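Local coordinates for protein cytochrome P450 (Bacillus megaterium, PDB 5L92) that binds corticosterone next to its heme and, as a cytochrome P450 monooxygenase, oxidises steroids, at residues A[58-62]-A[346-350]; A[50-54]-A[323-327]. One frame throughout, in Å; residues are numbered along the deposited sequence.

Contact 1: A[58-62]-A[346-350]; sequences VLEQK and GRGIH. With HEM (protoporphyrin IX containing Fe), chain C.
R347 and E60 form a salt bridge where the heme-binding loop of the cytochrome P450 fold, which carries the axial ligand C352 just beyond H350, passes the C-terminal end of helix 52-60. The guanidinium offers the NH1 corner of its edge, and NH1 donates in plane to E60 OE2 at 3.1 Å with an N-H...O angle of 151°. R347 starts out with CG opposite its own backbone N (chi1 167°) and then folds twice, at chi2 and chi3, which lays its chain alongside the glutamate. Beneath this pair, R347 CB packs on L59 CD1 (4.1 Å). The backbones are mismatched here: L59 O faces R347 O at 3.2 Å, two acceptors with no proton between them. A water may ease this by offering L59 O a donor; it accepts from I349 N at 2.9 Å and is in bonding range of E60 O, though its protons cannot serve every acceptor nearby. G348 is fitted to this place, since a CB would come 2.9 Å from L59 O, and its backbone angles already call for glycine. I349 CG2 meets K62 CD at 3.7 Å, the side chains crossing nearly at right angles. On the heme side, where H92, R96 and R294 also bond the cofactor, H350 ND1 donates to heme O2D at 2.7 Å and 160°.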
loop_
_atom_site.group_PDB
_atom_site.type_symbol
_atom_site.label_atom_id
_atom_site.label_comp_id
_atom_site.label_asym_id
_atom_site.label_seq_id
_atom_site.Cartn_x
_atom_site.Cartn_y
_atom_site.Cartn_z
ATOM N N VAL A 58 3.223 -6.659 17.907
ATOM C CA VAL A 58 2.957 -5.228 17.878
ATOM C C VAL A 58 1.646 -4.947 17.185
ATOM O O VAL A 58 0.853 -4.116 17.658
ATOM C CB VAL A 58 4.116 -4.464 17.214
ATOM C CG1 VAL A 58 3.667 -3.020 16.816
ATOM C CG2 VAL A 58 5.334 -4.431 18.180
ATOM N N LEU A 59 1.399 -5.607 16.039
ATOM C CA LEU A 59 0.179 -5.350 15.279
ATOM C C LEU A 59 -1.063 -5.996 15.894
ATOM O O LEU A 59 -2.161 -5.479 15.703
ATOM C CB LEU A 59 0.337 -5.806 13.825
ATOM C CG LEU A 59 1.324 -5.058 12.946
ATOM C CD1 LEU A 59 1.328 -5.651 11.555
ATOM C CD2 LEU A 59 1.047 -3.545 12.911
ATOM N N GLU A 60 -0.935 -7.116 16.608
ATOM C CA GLU A 60 -2.121 -7.697 17.242
ATOM C C GLU A 60 -2.512 -6.944 18.514
ATOM O O GLU A 60 -3.698 -6.857 18.847
ATOM C CB GLU A 60 -1.903 -9.166 17.588
ATOM C CG GLU A 60 -2.188 -10.094 16.433
ATOM C CD GLU A 60 -1.751 -11.530 16.694
ATOM O OE1 GLU A 60 -1.373 -11.862 17.846
ATOM O OE2 GLU A 60 -1.784 -12.334 15.737
ATOM N N GLN A 61 -1.543 -6.408 19.246
ATOM C CA GLN A 61 -1.835 -5.831 20.557
ATOM C C GLN A 61 -2.225 -4.357 20.414
ATOM O O GLN A 61 -1.501 -3.431 20.789
ATOM C CB GLN A 61 -0.660 -6.041 21.492
ATOM C CG GLN A 61 -0.477 -7.494 21.880
ATOM C CD GLN A 61 0.339 -7.627 23.136
ATOM O OE1 GLN A 61 1.559 -7.484 23.112
ATOM N NE2 GLN A 61 -0.334 -7.864 24.253
ATOM N N LYS A 62 -3.427 -4.191 19.862
ATOM C CA LYS A 62 -4.027 -2.894 19.527
ATOM C C LYS A 62 -4.208 -1.993 20.738
ATOM O O LYS A 62 -4.187 -0.766 20.597
ATOM C CB LYS A 62 -5.402 -3.126 18.897
ATOM C CG LYS A 62 -6.303 -3.948 19.879
ATOM C CD LYS A 62 -7.472 -4.653 19.263
ATOM C CE LYS A 62 -8.219 -5.440 20.317
ATOM N NZ LYS A 62 -7.950 -6.879 20.220
ATOM N N GLY A 346 -0.833 -6.134 6.791
ATOM C CA GLY A 346 -0.994 -5.955 8.207
ATOM C C GLY A 346 -1.503 -7.225 8.859
ATOM O O GLY A 346 -1.386 -8.311 8.328
ATOM N N ARG A 347 -2.133 -7.044 10.014
ATOM C CA ARG A 347 -2.502 -8.129 10.905
ATOM C C ARG A 347 -3.306 -7.559 12.064
ATOM O O ARG A 347 -2.835 -6.651 12.751
ATOM C CB ARG A 347 -1.249 -8.839 11.453
ATOM C CG ARG A 347 -1.523 -9.800 12.634
ATOM C CD ARG A 347 -2.202 -11.079 12.182
ATOM N NE ARG A 347 -1.294 -11.853 11.351
ATOM C CZ ARG A 347 -0.573 -12.898 11.762
ATOM N NH1 ARG A 347 -0.654 -13.349 13.012
ATOM N NH2 ARG A 347 0.236 -13.502 10.901
ATOM N N GLY A 348 -4.460 -8.132 12.348
ATOM C CA GLY A 348 -5.283 -7.637 13.424
ATOM C C GLY A 348 -6.406 -6.756 12.926
ATOM O O GLY A 348 -6.837 -6.820 11.777
ATOM N N ILE A 349 -6.875 -5.887 13.819
ATOM C CA ILE A 349 -8.096 -5.141 13.492
ATOM C C ILE A 349 -7.909 -4.159 12.349
ATOM O O ILE A 349 -8.899 -3.781 11.721
ATOM C CB ILE A 349 -8.629 -4.403 14.728
ATOM C CG1 ILE A 349 -7.681 -3.249 15.099
ATOM C CG2 ILE A 349 -8.750 -5.376 15.869
ATOM C CD1 ILE A 349 -8.266 -2.294 16.063
ATOM N N HIS A 350 -6.684 -3.735 12.033
ATOM C CA HIS A 350 -6.481 -2.792 10.944
ATOM C C HIS A 350 -6.087 -3.470 9.643
ATOM O O HIS A 350 -5.737 -2.767 8.682
ATOM C CB HIS A 350 -5.418 -1.739 11.298
ATOM C CG HIS A 350 -5.795 -0.862 12.439
ATOM N ND1 HIS A 350 -6.692 0.180 12.317
ATOM C CD2 HIS A 350 -5.379 -0.859 13.727
ATOM C CE1 HIS A 350 -6.813 0.783 13.486
ATOM N NE2 HIS A 350 -6.033 0.170 14.359
HETATM C CHA HEM C . -4.821 -0.766 5.791
HETATM C CHB HEM C . -1.377 -2.476 2.767
HETATM C CHC HEM C . -4.247 -1.798 -1.028
HETATM C CHD HEM C . -7.426 0.343 1.931
HETATM C C1A HEM C . -3.658 -1.337 5.287
HETATM C C2A HEM C . -2.563 -1.841 6.086
HETATM C C3A HEM C . -1.615 -2.296 5.253
HETATM C C4A HEM C . -2.083 -2.126 3.897
HETATM C CMA HEM C . -0.267 -2.922 5.664
HETATM C CAA HEM C . -2.487 -1.831 7.638
HETATM C CBA HEM C . -2.361 -0.418 8.209
HETATM C CGA HEM C . -1.954 -0.424 9.658
HETATM O O1A HEM C . -2.067 -1.455 10.335
HETATM O O2A HEM C . -1.484 0.606 10.169
HETATM C C1B HEM C . -1.840 -2.498 1.474
HETATM C C2B HEM C . -1.199 -3.099 0.312
HETATM C C3B HEM C . -2.012 -2.883 -0.737
HETATM C C4B HEM C . -3.166 -2.142 -0.266
HETATM C CMB HEM C . 0.137 -3.865 0.340
HETATM C CAB HEM C . -1.882 -3.327 -2.209
HETATM C CBB HEM C . -1.141 -4.379 -2.592
HETATM C C1C HEM C . -5.369 -1.159 -0.553
HETATM C C2C HEM C . -6.456 -0.661 -1.353
HETATM C C3C HEM C . -7.327 -0.093 -0.538
HETATM C C4C HEM C . -6.820 -0.157 0.805
HETATM C CMC HEM C . -6.635 -0.802 -2.886
HETATM C CAC HEM C . -8.610 0.570 -1.053
HETATM C CBC HEM C . -9.797 0.161 -0.615
HETATM C C1D HEM C . -7.010 0.241 3.227
HETATM C C2D HEM C . -7.723 0.776 4.370
HETATM C C3D HEM C . -7.012 0.469 5.465
HETATM C C4D HEM C . -5.826 -0.254 5.018
HETATM C CMD HEM C . -9.057 1.559 4.241
HETATM C CAD HEM C . -7.326 0.799 6.945
HETATM C CBD HEM C . -8.074 -0.365 7.625
HETATM C CGD HEM C . -8.282 -0.173 9.115
HETATM O O1D HEM C . -9.184 -0.819 9.696
HETATM O O2D HEM C . -7.543 0.603 9.773
HETATM N NA HEM C . -3.357 -1.522 3.944
HETATM N NB HEM C . -3.021 -1.913 1.070
HETATM N NC HEM C . -5.621 -0.821 0.765
HETATM N ND HEM C . -5.851 -0.344 3.664
HETATM FE FE HEM C . -4.528 -1.223 2.341
HETATM O O HOH W 1 -4.985 -5.672 16.058
#

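Contact 2: A[50-54]-A[323-327]; sequences FHYDG and DAEYF
Y52, the first residue of helix 52-60, comes with its CA 6.2 Å from the CA of D323, where the loop that follows helix 317-320 turns back on itself. This loop begins the meander region of the cytochrome P450 fold, and it meets the helix that leaves the N-terminal strands of the mixed sheet. D323 serves both sides through one carboxylate: OD2 takes the backbone N of Y52 at 2.9 Å in a practically straight bond (179°), while OD1 takes E325 N at 3.0 Å and closes an Asx turn. Bonded at both oxygens, the carboxylate is fixed in rotation, and its negative charge next to the helix N-terminus is probably favourable.

The aromatic side chains supply most of the buried surface. The rings of Y52 and Y326 form an offset face-to-face stack, centroids 3.9 Å apart and planes 12° from parallel, with Y52 CD1 over the middle of the Y326 ring. The two side chains nevertheless run crosswise, and Y52 CB adds a CH-pi contact over the same face. Y52 reaches this place because CG stands opposite the backbone N (chi1 -176°), carrying the ring along the loop, where its hydroxyl bonds V341 O. F327 completes the cluster rim to rim, without stacking. Were Y52 an alanine, Y326 would probably lose the ring it lies against, F327 would face a gap, and V341 O would be left without this hydroxyl. Y326 is exposed and F327 buried; F327 CE2 touches the rim of the Y52 ring at CD2, 3.7 Å away, on the side where Y326 lies.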
loop_
_atom_site.group_PDB
_atom_site.type_symbol
_atom_site.label_atom_id
_atom_site.label_comp_id
_atom_site.label_asym_id
_atom_site.label_seq_id
_atom_site.Cartn_x
_atom_site.Cartn_y
_atom_site.Cartn_z
ATOM N N PHE A 50 12.083 -6.174 14.053
ATOM C CA PHE A 50 12.480 -6.825 12.811
ATOM C C PHE A 50 12.080 -8.288 12.695
ATOM O O PHE A 50 12.106 -8.823 11.587
ATOM C CB PHE A 50 14.000 -6.741 12.631
ATOM C CG PHE A 50 14.527 -5.342 12.416
ATOM C CD1 PHE A 50 14.467 -4.741 11.177
ATOM C CD2 PHE A 50 15.129 -4.646 13.448
ATOM C CE1 PHE A 50 14.965 -3.434 10.977
ATOM C CE2 PHE A 50 15.637 -3.366 13.249
ATOM C CZ PHE A 50 15.546 -2.760 12.011
ATOM N N HIS A 51 11.785 -8.962 13.783
ATOM C CA HIS A 51 11.479 -10.375 13.698
ATOM C C HIS A 51 9.982 -10.578 13.646
ATOM O O HIS A 51 9.195 -9.747 14.111
ATOM C CB HIS A 51 12.103 -11.163 14.855
ATOM C CG HIS A 51 11.536 -10.849 16.206
ATOM N ND1 HIS A 51 11.442 -9.564 16.709
ATOM C CD2 HIS A 51 11.068 -11.669 17.178
ATOM C CE1 HIS A 51 10.932 -9.613 17.926
ATOM N NE2 HIS A 51 10.690 -10.877 18.231
ATOM N N TYR A 52 9.608 -11.708 13.049
ATOM C CA TYR A 52 8.211 -11.985 12.714
ATOM C C TYR A 52 7.330 -11.938 13.943
ATOM O O TYR A 52 6.235 -11.359 13.918
ATOM C CB TYR A 52 8.101 -13.357 12.047
ATOM C CG TYR A 52 6.733 -13.743 11.549
ATOM C CD1 TYR A 52 5.719 -14.118 12.428
ATOM C CD2 TYR A 52 6.460 -13.762 10.196
ATOM C CE1 TYR A 52 4.472 -14.482 11.947
ATOM C CE2 TYR A 52 5.239 -14.114 9.722
ATOM C CZ TYR A 52 4.249 -14.485 10.592
ATOM O OH TYR A 52 3.036 -14.842 10.067
ATOM N N ASP A 53 7.779 -12.563 15.023
ATOM C CA ASP A 53 6.944 -12.661 16.207
ATOM C C ASP A 53 6.745 -11.290 16.819
ATOM O O ASP A 53 5.668 -10.993 17.340
ATOM C CB ASP A 53 7.585 -13.626 17.219
ATOM C CG ASP A 53 6.687 -13.902 18.430
ATOM O OD1 ASP A 53 5.642 -14.579 18.256
ATOM O OD2 ASP A 53 7.027 -13.440 19.549
ATOM N N GLY A 54 7.774 -10.445 16.733
ATOM C CA GLY A 54 7.656 -9.076 17.212
ATOM C C GLY A 54 6.701 -8.247 16.375
ATOM O O GLY A 54 5.849 -7.523 16.911
ATOM N N ASP A 323 12.125 -13.773 7.729
ATOM C CA ASP A 323 12.525 -14.417 8.971
ATOM C C ASP A 323 12.583 -15.936 8.762
ATOM O O ASP A 323 11.577 -16.552 8.380
ATOM C CB ASP A 323 11.502 -14.033 10.044
ATOM C CG ASP A 323 11.887 -14.495 11.436
ATOM O OD1 ASP A 323 12.424 -15.619 11.568
ATOM O OD2 ASP A 323 11.630 -13.730 12.404
ATOM N N ALA A 324 13.751 -16.539 8.998
ATOM C CA ALA A 324 13.921 -17.954 8.634
ATOM C C ALA A 324 13.013 -18.877 9.444
ATOM O O ALA A 324 12.581 -19.923 8.933
ATOM C CB ALA A 324 15.365 -18.374 8.810
ATOM N N GLU A 325 12.691 -18.491 10.687
ATOM C CA GLU A 325 11.810 -19.288 11.530
ATOM C C GLU A 325 10.427 -19.468 10.912
ATOM O O GLU A 325 9.717 -20.404 11.265
ATOM C CB GLU A 325 11.693 -18.654 12.926
ATOM C CG GLU A 325 13.023 -18.581 13.738
ATOM C CD GLU A 325 13.420 -19.879 14.444
ATOM O OE1 GLU A 325 12.565 -20.536 15.090
ATOM O OE2 GLU A 325 14.618 -20.241 14.380
ATOM N N TYR A 326 10.010 -18.605 9.998
ATOM C CA TYR A 326 8.666 -18.741 9.438
ATOM C C TYR A 326 8.688 -18.936 7.939
ATOM O O TYR A 326 7.638 -19.191 7.353
ATOM C CB TYR A 326 7.771 -17.521 9.780
ATOM C CG TYR A 326 7.428 -17.384 11.248
ATOM C CD1 TYR A 326 8.393 -16.975 12.154
ATOM C CD2 TYR A 326 6.135 -17.667 11.737
ATOM C CE1 TYR A 326 8.098 -16.851 13.518
ATOM C CE2 TYR A 326 5.841 -17.526 13.106
ATOM C CZ TYR A 326 6.836 -17.138 13.976
ATOM O OH TYR A 326 6.588 -17.002 15.326
ATOM N N PHE A 327 9.838 -18.791 7.292
ATOM C CA PHE A 327 9.864 -18.863 5.836
ATOM C C PHE A 327 11.149 -19.598 5.467
ATOM O O PHE A 327 12.230 -19.012 5.523
ATOM C CB PHE A 327 9.812 -17.486 5.197
ATOM C CG PHE A 327 8.557 -16.689 5.513
ATOM C CD1 PHE A 327 7.406 -16.828 4.741
ATOM C CD2 PHE A 327 8.543 -15.789 6.552
ATOM C CE1 PHE A 327 6.268 -16.083 5.025
ATOM C CE2 PHE A 327 7.386 -15.039 6.834
ATOM C CZ PHE A 327 6.271 -15.192 6.082
#

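In the fold
Helix 52-60 joins the two contacts: its first turn meets 323-327 in contact 2 and its last turn meets 346-350 in contact 1, the contact centres lying 16 Å apart on the same side of the chain's centre. They also touch directly, R347 NH2 lying 3.2 Å from Y52 OH, at most a weak hydrogen bond, and V341 lies beside both, bonded to Y52 and packed against R347. The second guanidinium nitrogen thus points back to contact 2. Only contact 1 reaches the cofactor: G346, I349 and H350 line the heme pocket, and H350 bonds a propionate; the Y52 side chain stays about 13 Å from the heme, linked to the heme-binding loop by way of R347.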